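Local atomic coordinates of periplasmic beta-glucosidase (Pseudomonas aeruginosa, PDB entry 6R5T), a protein that probably hydrolyses terminal, non-reducing beta-D-glucosyl residues, releasing beta-D-glucose in the periplasm. Residues K19-L23 with I310-C314; T653-L659 with E672-K678. The protein carries 1 engineered substitution. One frame throughout, in Å; residues are numbered along the deposited sequence.

The two contacts lie in different domains of this glycoside hydrolase family 3 enzyme. Contact 1 belongs to the N-terminal TIM-barrel domain and pairs segments 287 residues apart in sequence. Contact 2 is a beta hairpin of the fibronectin type III-like domain. Their centres are about 45 Å apart, their nearest atoms about 32 Å apart, and they do not touch. Neither segment pair supplies residues to the glycan pocket. Contact 1 lies away from the annotated sites. Contact 2 runs closer to a metal: the side chain of Glu672 is about 6 Å from that of Asp661, a magnesium ligand, and about 10 Å from the bound magnesium ion itself.

Contact 1: residues K19-L23 with I310-C314; sequences KIGQL and IDRAC
Two helical segments pack side by side here. Residues 19-21 are helical, and Leu23 N bonds to Ile20 O at 3.0 Å. Residues 310-314 form one alpha-helical turn, with Cys314 N to Ile310 O at 2.9 Å. The closest CA pairs are Lys19 with Cys314 (5.6 Å) and Ile20 with Ile310 (6.9 Å).

The polar link is a salt bridge, Lys19 NZ to Asp311 OD1 at 2.8 Å. Lys19 is fully extended after an m chi1. Asp311 has its CA-to-CB bond directed away, but chi1 m brings the carboxylate back to the lysine. Asp311 OD1 also accepts from Gln307.

The rest is apolar packing. Ile20 CG1 meets Ile310 CD1 at 3.9 Å; both chi angles of Ile310 are m. Lys19 CB lies 3.9 Å from Ile310 CG2. Leu23, rotamer mt, sets CD2 3.6 Å from Ala313 CB. Cys314, chi1 t, places SG 3.8 Å from Lys19 CA.

This joins the start and end of the TIM barrel. Leu23 leads into strand 24-26, next to the last barrel strand, 286-287, and bonds to Asn286 through the backbone. Helices 291-301 and 2-12 complete the packing, through Leu296 and Met11.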
ATOM      1  N   LYS A  19      26.408  33.583  13.481  1.00 14.82           N
ATOM      2  CA  LYS A  19      25.443  32.550  13.949  1.00 14.59           C
ATOM      3  C   LYS A  19      24.843  31.820  12.742  1.00 16.33           C
ATOM      4  O   LYS A  19      24.762  30.538  12.749  1.00 15.77           O
ATOM      5  CB  LYS A  19      24.340  33.206  14.754  1.00 14.69           C
ATOM      6  CG  LYS A  19      24.785  33.685  16.119  1.00 15.78           C
ATOM      7  CD  LYS A  19      23.670  34.357  16.895  1.00 17.63           C
ATOM      8  CE  LYS A  19      24.148  34.843  18.237  1.00 18.93           C
ATOM      9  NZ  LYS A  19      23.081  35.571  18.951  1.00 21.36           N
ATOM     10  N   ILE A  20      24.408  32.571  11.741  1.00 14.86           N
ATOM     11  CA  ILE A  20      23.794  31.934  10.547  1.00 15.81           C
ATOM     12  C   ILE A  20      24.840  31.108   9.804  1.00 16.42           C
ATOM     13  O   ILE A  20      24.472  30.008   9.289  1.00 16.90           O
ATOM     14  CB  ILE A  20      23.145  33.000   9.670  1.00 17.39           C
ATOM     15  CG1 ILE A  20      21.962  33.612  10.421  1.00 17.03           C
ATOM     16  CG2 ILE A  20      22.772  32.395   8.309  1.00 18.62           C
ATOM     17  CD1 ILE A  20      21.431  34.890   9.802  1.00 18.33           C
ATOM     18  N   GLY A  21      26.108  31.533   9.773  1.00 15.99           N
ATOM     19  CA  GLY A  21      27.161  30.724   9.128  1.00 17.33           C
ATOM     20  C   GLY A  21      27.269  29.330   9.734  1.00 15.36           C
ATOM     21  O   GLY A  21      27.574  28.371   9.036  1.00 16.30           O
ATOM     22  N   GLN A  22      27.065  29.213  11.028  1.00 14.43           N
ATOM     23  CA  GLN A  22      27.148  27.922  11.751  1.00 15.28           C
ATOM     24  C   GLN A  22      26.106  26.932  11.225  1.00 15.18           C
ATOM     25  O   GLN A  22      26.357  25.711  11.360  1.00 16.33           O
ATOM     26  CB  GLN A  22      26.975  28.101  13.241  1.00 14.74           C
ATOM     27  CG  GLN A  22      28.232  28.772  13.845  1.00 14.75           C
ATOM     28  CD  GLN A  22      29.450  27.921  13.622  1.00 15.29           C
ATOM     29  OE1 GLN A  22      29.500  26.785  14.111  1.00 15.72           O
ATOM     30  NE2 GLN A  22      30.411  28.425  12.853  1.00 14.84           N
ATOM     31  N   LEU A  23      25.038  27.430  10.627  1.00 15.11           N
ATOM     32  CA  LEU A  23      23.899  26.558  10.233  1.00 15.60           C
ATOM     33  C   LEU A  23      24.149  25.977   8.846  1.00 16.39           C
ATOM     34  O   LEU A  23      23.326  25.152   8.389  1.00 15.27           O
ATOM     35  CB  LEU A  23      22.601  27.356  10.274  1.00 15.83           C
ATOM     36  CG  LEU A  23      22.357  28.162  11.556  1.00 14.06           C
ATOM     37  CD1 LEU A  23      21.012  28.819  11.479  1.00 14.95           C
ATOM     38  CD2 LEU A  23      22.509  27.297  12.811  1.00 16.11           C
ATOM     39  N   ILE A 310      17.098  31.728  15.334  1.00 18.69           N
ATOM     40  CA  ILE A 310      18.538  31.680  14.949  0.50 18.79           C
ATOM     41  C   ILE A 310      19.344  31.185  16.149  1.00 17.60           C
ATOM     42  O   ILE A 310      20.248  30.356  15.987  1.00 17.02           O
ATOM     43  CB  ILE A 310      19.016  33.077  14.513  0.50 18.74           C
ATOM     44  CG1 ILE A 310      18.198  33.617  13.342  0.50 19.88           C
ATOM     45  CG2 ILE A 310      20.507  33.084  14.240  0.50 19.70           C
ATOM     46  CD1 ILE A 310      18.510  32.941  12.051  0.50 21.48           C
ATOM     47  N   ASP A 311      19.049  31.725  17.327  1.00 16.87           N
ATOM     48  CA  ASP A 311      19.854  31.382  18.516  1.00 17.53           C
ATOM     49  C   ASP A 311      19.733  29.889  18.837  1.00 17.45           C
ATOM     50  O   ASP A 311      20.744  29.299  19.269  1.00 18.72           O
ATOM     51  CB  ASP A 311      19.479  32.241  19.715  1.00 20.31           C
ATOM     52  CG  ASP A 311      19.955  33.687  19.596  1.00 22.28           C
ATOM     53  OD1 ASP A 311      20.767  33.972  18.697  1.00 20.99           O
ATOM     54  OD2 ASP A 311      19.483  34.514  20.432  1.00 24.69           O
ATOM     55  N   ARG A 312      18.536  29.318  18.694  1.00 17.14           N
ATOM     56  CA  ARG A 312      18.288  27.892  19.041  1.00 20.32           C
ATOM     57  C   ARG A 312      19.158  27.050  18.122  1.00 17.31           C
ATOM     58  O   ARG A 312      19.864  26.161  18.614  1.00 18.77           O
ATOM     59  CB  ARG A 312      16.815  27.556  18.808  1.00 21.79           C
ATOM     60  CG  ARG A 312      16.462  26.101  19.077  1.00 27.46           C
ATOM     61  CD  ARG A 312      15.215  25.729  18.275  1.00 29.75           C
ATOM     62  NE  ARG A 312      15.639  25.357  16.905  1.00 32.22           N
ATOM     63  CZ  ARG A 312      15.094  25.815  15.781  1.00 32.45           C
ATOM     64  NH1 ARG A 312      14.083  26.688  15.837  1.00 32.92           N
ATOM     65  NH2 ARG A 312      15.560  25.385  14.614  1.00 23.14           N
ATOM     66  N   ALA A 313      19.115  27.371  16.835  1.00 16.26           N
ATOM     67  CA  ALA A 313      19.764  26.606  15.759  1.00 14.85           C
ATOM     68  C   ALA A 313      21.271  26.662  15.964  1.00 15.95           C
ATOM     69  O   ALA A 313      21.973  25.640  15.964  1.00 14.71           O
ATOM     70  CB  ALA A 313      19.321  27.114  14.429  1.00 15.12           C
ATOM     71  N   CYS A 314      21.802  27.878  16.198  1.00 14.77           N
ATOM     72  CA  CYS A 314      23.243  28.068  16.410  1.00 14.76           C
ATOM     73  C   CYS A 314      23.720  27.363  17.685  1.00 14.88           C
ATOM     74  O   CYS A 314      24.739  26.675  17.648  1.00 14.66           O
ATOM     75  CB  CYS A 314      23.510  29.565  16.480  1.00 16.19           C
ATOM     76  SG  CYS A 314      25.278  29.901  16.665  1.00 19.34           S
TER

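Contact 2: residues T653-L659 with E672-K678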
ATOM      1  N   THR A 653      21.354 -20.815  16.559  1.00 14.61           N
ATOM      2  CA  THR A 653      19.996 -20.441  16.124  1.00 15.24           C
ATOM      3  C   THR A 653      19.517 -19.316  17.030  1.00 15.02           C
ATOM      4  O   THR A 653      20.264 -18.836  17.915  1.00 15.73           O
ATOM      5  CB  THR A 653      19.050 -21.640  16.116  1.00 15.88           C
ATOM      6  OG1 THR A 653      17.810 -21.227  15.520  1.00 18.56           O
ATOM      7  CG2 THR A 653      18.739 -22.156  17.497  1.00 16.29           C
ATOM      8  N   VAL A 654      18.342 -18.805  16.720  1.00 13.33           N
ATOM      9  CA  VAL A 654      17.795 -17.645  17.456  1.00 13.87           C
ATOM     10  C   VAL A 654      16.436 -18.067  18.013  1.00 14.23           C
ATOM     11  O   VAL A 654      15.492 -18.343  17.202  1.00 13.02           O
ATOM     12  CB  VAL A 654      17.647 -16.412  16.567  1.00 14.46           C
ATOM     13  CG1 VAL A 654      17.140 -15.229  17.396  1.00 14.08           C
ATOM     14  CG2 VAL A 654      18.968 -16.091  15.843  1.00 15.11           C
ATOM     15  N   VAL A 655      16.315 -18.089  19.328  1.00 12.97           N
ATOM     16  CA  VAL A 655      15.036 -18.368  20.006  1.00 14.14           C
ATOM     17  C   VAL A 655      14.274 -17.063  20.113  1.00 14.34           C
ATOM     18  O   VAL A 655      14.846 -16.059  20.610  1.00 13.50           O
ATOM     19  CB  VAL A 655      15.241 -19.003  21.378  1.00 14.60           C
ATOM     20  CG1 VAL A 655      13.900 -19.326  22.003  1.00 14.67           C
ATOM     21  CG2 VAL A 655      16.079 -20.265  21.256  1.00 15.54           C
ATOM     22  N   GLN A 656      13.063 -17.048  19.576  1.00 12.85           N
ATOM     23  CA  GLN A 656      12.270 -15.810  19.472  1.00 13.00           C
ATOM     24  C   GLN A 656      11.058 -15.894  20.402  1.00 12.97           C
ATOM     25  O   GLN A 656      10.422 -16.942  20.434  1.00 12.95           O
ATOM     26  CB  GLN A 656      11.813 -15.626  18.022  1.00 13.12           C
ATOM     27  CG  GLN A 656      13.019 -15.529  17.099  1.00 13.18           C
ATOM     28  CD  GLN A 656      12.759 -16.047  15.705  1.00 13.44           C
ATOM     29  OE1 GLN A 656      11.720 -15.728  15.098  1.00 12.48           O
ATOM     30  NE2 GLN A 656      13.733 -16.765  15.144  1.00 13.82           N
ATOM     31  N   LEU A 657      10.765 -14.798  21.079  1.00 12.46           N
ATOM     32  CA  LEU A 657       9.605 -14.676  21.947  1.00 13.10           C
ATOM     33  C   LEU A 657       8.675 -13.635  21.354  1.00 11.60           C
ATOM     34  O   LEU A 657       9.098 -12.475  21.156  1.00 12.48           O
ATOM     35  CB  LEU A 657      10.021 -14.331  23.373  1.00 14.93           C
ATOM     36  CG  LEU A 657       8.835 -14.363  24.339  1.00 18.91           C
ATOM     37  CD1 LEU A 657       9.260 -14.827  25.705  1.00 20.68           C
ATOM     38  CD2 LEU A 657       8.162 -13.002  24.420  1.00 20.39           C
ATOM     39  N   TYR A 658       7.415 -14.011  21.205  1.00 11.50           N
ATOM     40  CA  TYR A 658       6.372 -13.109  20.690  1.00 11.65           C
ATOM     41  C   TYR A 658       5.272 -13.016  21.733  1.00 13.60           C
ATOM     42  O   TYR A 658       5.005 -13.990  22.455  1.00 13.82           O
ATOM     43  CB  TYR A 658       5.796 -13.597  19.353  1.00 11.19           C
ATOM     44  CG  TYR A 658       6.848 -13.753  18.286  1.00 11.03           C
ATOM     45  CD1 TYR A 658       7.560 -14.922  18.140  1.00 12.24           C
ATOM     46  CD2 TYR A 658       7.113 -12.720  17.398  1.00 11.28           C
ATOM     47  CE1 TYR A 658       8.527 -15.063  17.140  1.00 12.16           C
ATOM     48  CE2 TYR A 658       8.073 -12.843  16.413  1.00 11.61           C
ATOM     49  CZ  TYR A 658       8.760 -14.025  16.256  1.00 11.53           C
ATOM     50  OH  TYR A 658       9.734 -14.032  15.279  1.00 12.81           O
ATOM     51  N   LEU A 659       4.603 -11.874  21.747  1.00 14.38           N
ATOM     52  CA  LEU A 659       3.407 -11.691  22.600  0.50 14.08           C
ATOM     53  C   LEU A 659       2.189 -11.400  21.736  1.00 15.32           C
ATOM     54  O   LEU A 659       2.310 -10.652  20.753  1.00 15.18           O
ATOM     55  CB  LEU A 659       3.624 -10.504  23.542  0.50 14.74           C
ATOM     56  CG  LEU A 659       4.497 -10.787  24.754  0.50 16.29           C
ATOM     57  CD1 LEU A 659       4.519  -9.599  25.685  0.50 17.64           C
ATOM     58  CD2 LEU A 659       4.017 -12.005  25.509  0.50 16.54           C
ATOM     59  N   GLU A 672       3.803 -10.070  18.298  1.00 14.26           N
ATOM     60  CA  GLU A 672       4.739  -8.945  18.303  1.00 13.54           C
ATOM     61  C   GLU A 672       6.038  -9.435  18.964  1.00 14.12           C
ATOM     62  O   GLU A 672       5.952  -9.990  20.064  1.00 13.08           O
ATOM     63  CB  GLU A 672       4.203  -7.749  19.078  1.00 16.11           C
ATOM     64  CG  GLU A 672       2.998  -7.083  18.436  1.00 21.01           C
ATOM     65  CD  GLU A 672       2.621  -5.742  19.062  1.00 26.57           C
ATOM     66  OE1 GLU A 672       2.096  -5.800  20.196  1.00 31.64           O
ATOM     67  OE2 GLU A 672       2.830  -4.645  18.432  1.00 29.47           O
ATOM     68  N   LEU A 673       7.184  -9.305  18.317  1.00 11.88           N
ATOM     69  CA  LEU A 673       8.457  -9.732  18.945  1.00 12.27           C
ATOM     70  C   LEU A 673       8.669  -8.962  20.260  1.00 12.83           C
ATOM     71  O   LEU A 673       8.581  -7.715  20.246  1.00 13.52           O
ATOM     72  CB  LEU A 673       9.607  -9.479  18.004  1.00 12.12           C
ATOM     73  CG  LEU A 673      10.953 -10.026  18.449  1.00 12.07           C
ATOM     74  CD1 LEU A 673      10.991 -11.537  18.360  1.00 13.27           C
ATOM     75  CD2 LEU A 673      12.027  -9.446  17.564  1.00 12.21           C
ATOM     76  N   ARG A 674       9.019  -9.688  21.311  1.00 13.11           N
ATOM     77  CA  ARG A 674       9.303  -9.057  22.614  1.00 13.99           C
ATOM     78  C   ARG A 674      10.560  -9.652  23.239  1.00 16.32           C
ATOM     79  O   ARG A 674      10.906  -9.230  24.325  1.00 21.71           O
ATOM     80  CB  ARG A 674       8.123  -9.132  23.583  1.00 13.41           C
ATOM     81  CG  ARG A 674       6.979  -8.204  23.241  1.00 16.47           C
ATOM     82  CD  ARG A 674       7.414  -6.782  23.373  1.00 16.75           C
ATOM     83  NE  ARG A 674       6.329  -5.854  23.155  1.00 19.40           N
ATOM     84  CZ  ARG A 674       6.084  -5.217  22.048  1.00 20.77           C
ATOM     85  NH1 ARG A 674       6.800  -5.460  20.961  1.00 18.98           N
ATOM     86  NH2 ARG A 674       5.122  -4.295  22.050  1.00 23.62           N
ATOM     87  N   GLY A 675      11.290 -10.528  22.571  1.00 14.74           N
ATOM     88  CA  GLY A 675      12.594 -10.935  23.071  1.00 15.17           C
ATOM     89  C   GLY A 675      13.222 -11.928  22.136  1.00 15.11           C
ATOM     90  O   GLY A 675      12.507 -12.496  21.280  1.00 14.43           O
ATOM     91  N   PHE A 676      14.515 -12.102  22.262  1.00 14.93           N
ATOM     92  CA  PHE A 676      15.190 -13.139  21.479  1.00 14.31           C
ATOM     93  C   PHE A 676      16.522 -13.476  22.131  1.00 15.64           C
ATOM     94  O   PHE A 676      17.028 -12.683  22.954  1.00 16.24           O
ATOM     95  CB  PHE A 676      15.396 -12.714  20.029  1.00 14.29           C
ATOM     96  CG  PHE A 676      16.213 -11.475  19.825  1.00 14.56           C
ATOM     97  CD1 PHE A 676      17.588 -11.557  19.720  1.00 15.79           C
ATOM     98  CD2 PHE A 676      15.581 -10.240  19.769  1.00 16.32           C
ATOM     99  CE1 PHE A 676      18.318 -10.401  19.482  1.00 18.88           C
ATOM    100  CE2 PHE A 676      16.322  -9.077  19.591  1.00 18.42           C
ATOM    101  CZ  PHE A 676      17.691  -9.184  19.454  1.00 18.74           C
ATOM    102  N   ARG A 677      17.010 -14.653  21.792  1.00 14.95           N
ATOM    103  CA  ARG A 677      18.322 -15.116  22.319  1.00 16.65           C
ATOM    104  C   ARG A 677      18.997 -15.854  21.185  1.00 17.76           C
ATOM    105  O   ARG A 677      18.466 -16.896  20.748  1.00 16.41           O
ATOM    106  CB  ARG A 677      18.195 -16.030  23.538  1.00 22.98           C
ATOM    107  CG  ARG A 677      19.359 -15.954  24.533  1.00 28.80           C
ATOM    108  CD  ARG A 677      19.297 -14.673  25.395  1.00 29.57           C
ATOM    109  NE  ARG A 677      18.364 -14.673  26.537  1.00 28.99           N
ATOM    110  CZ  ARG A 677      17.386 -13.797  26.762  1.00 32.44           C
ATOM    111  NH1 ARG A 677      17.112 -12.790  25.933  1.00 34.83           N
ATOM    112  NH2 ARG A 677      16.658 -13.938  27.857  1.00 38.83           N
ATOM    113  N   LYS A 678      20.154 -15.384  20.770  1.00 18.51           N
ATOM    114  CA  LYS A 678      20.952 -16.170  19.826  1.00 17.51           C
ATOM    115  C   LYS A 678      21.883 -17.047  20.649  1.00 17.02           C
ATOM    116  O   LYS A 678      22.598 -16.518  21.514  1.00 17.87           O
ATOM    117  CB  LYS A 678      21.745 -15.267  18.921  1.00 18.92           C
ATOM    118  CG  LYS A 678      22.517 -16.052  17.889  1.00 19.92           C
ATOM    119  CD  LYS A 678      23.098 -15.149  16.892  1.00 24.04           C
ATOM    120  CE  LYS A 678      23.558 -15.799  15.620  1.00 26.21           C
ATOM    121  NZ  LYS A 678      24.520 -14.801  15.067  1.00 32.83           N
TER
HETATM  122  O   HOH W   1       1.427  -7.960  21.536  1.00 22.89           O
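A classic beta bulge interrupts this antiparallel hairpin. Arg674 and Gly675 both face Leu657. Leu657 O accepts from Arg674 N at 2.8 Å and weakly from Gly675 N at 3.3 Å, while Leu657 N donates to Gly675 O at 2.9 Å. The register shifts by one, so Tyr658 pairs with Leu673. Regular pairing holds on both sides. Val655 and Arg677 exchange two bonds of 2.8 Å, N to O each way. Leu659 N reaches Glu672 O at 2.9 Å, and the return bond from Glu672 N to Leu659 O, also 2.9 Å, is weak. A water bridges Leu659 O (2.9 Å) and Glu672 OE1 (2.6 Å); that carboxylate also pairs with Arg668.

On the face bearing Val654, Gln656 and Tyr658, hydrogen bonds run along the strand. Tyr658 OH donates to Gln656 OE1 at 2.6 Å, and Gln656 NE2 donates to the backbone carbonyl Val654 O at 3.1 Å and also to Gly611 O. Leu673 CD1 sits over the tyrosine ring, 4.1 Å from its centroid, a CH-pi contact. Val654 CG1 packs on Phe676 CB at 4.0 Å.

Strand 651-660 lies between strands 712-719 and 672-681, the latter at the edge of its sheet. Val655 and Leu657 pack on Phe691 of strand 686-694, outside that sheet, as expected in the core of a fibronectin type III-like sandwich. On the other face, Leu673 and Phe676 meet helix 146-161 of the TIM-barrel domain, Phe676 stacks edge-to-face with Trp98, and Tyr658 packs on Tyr578 and Phe610.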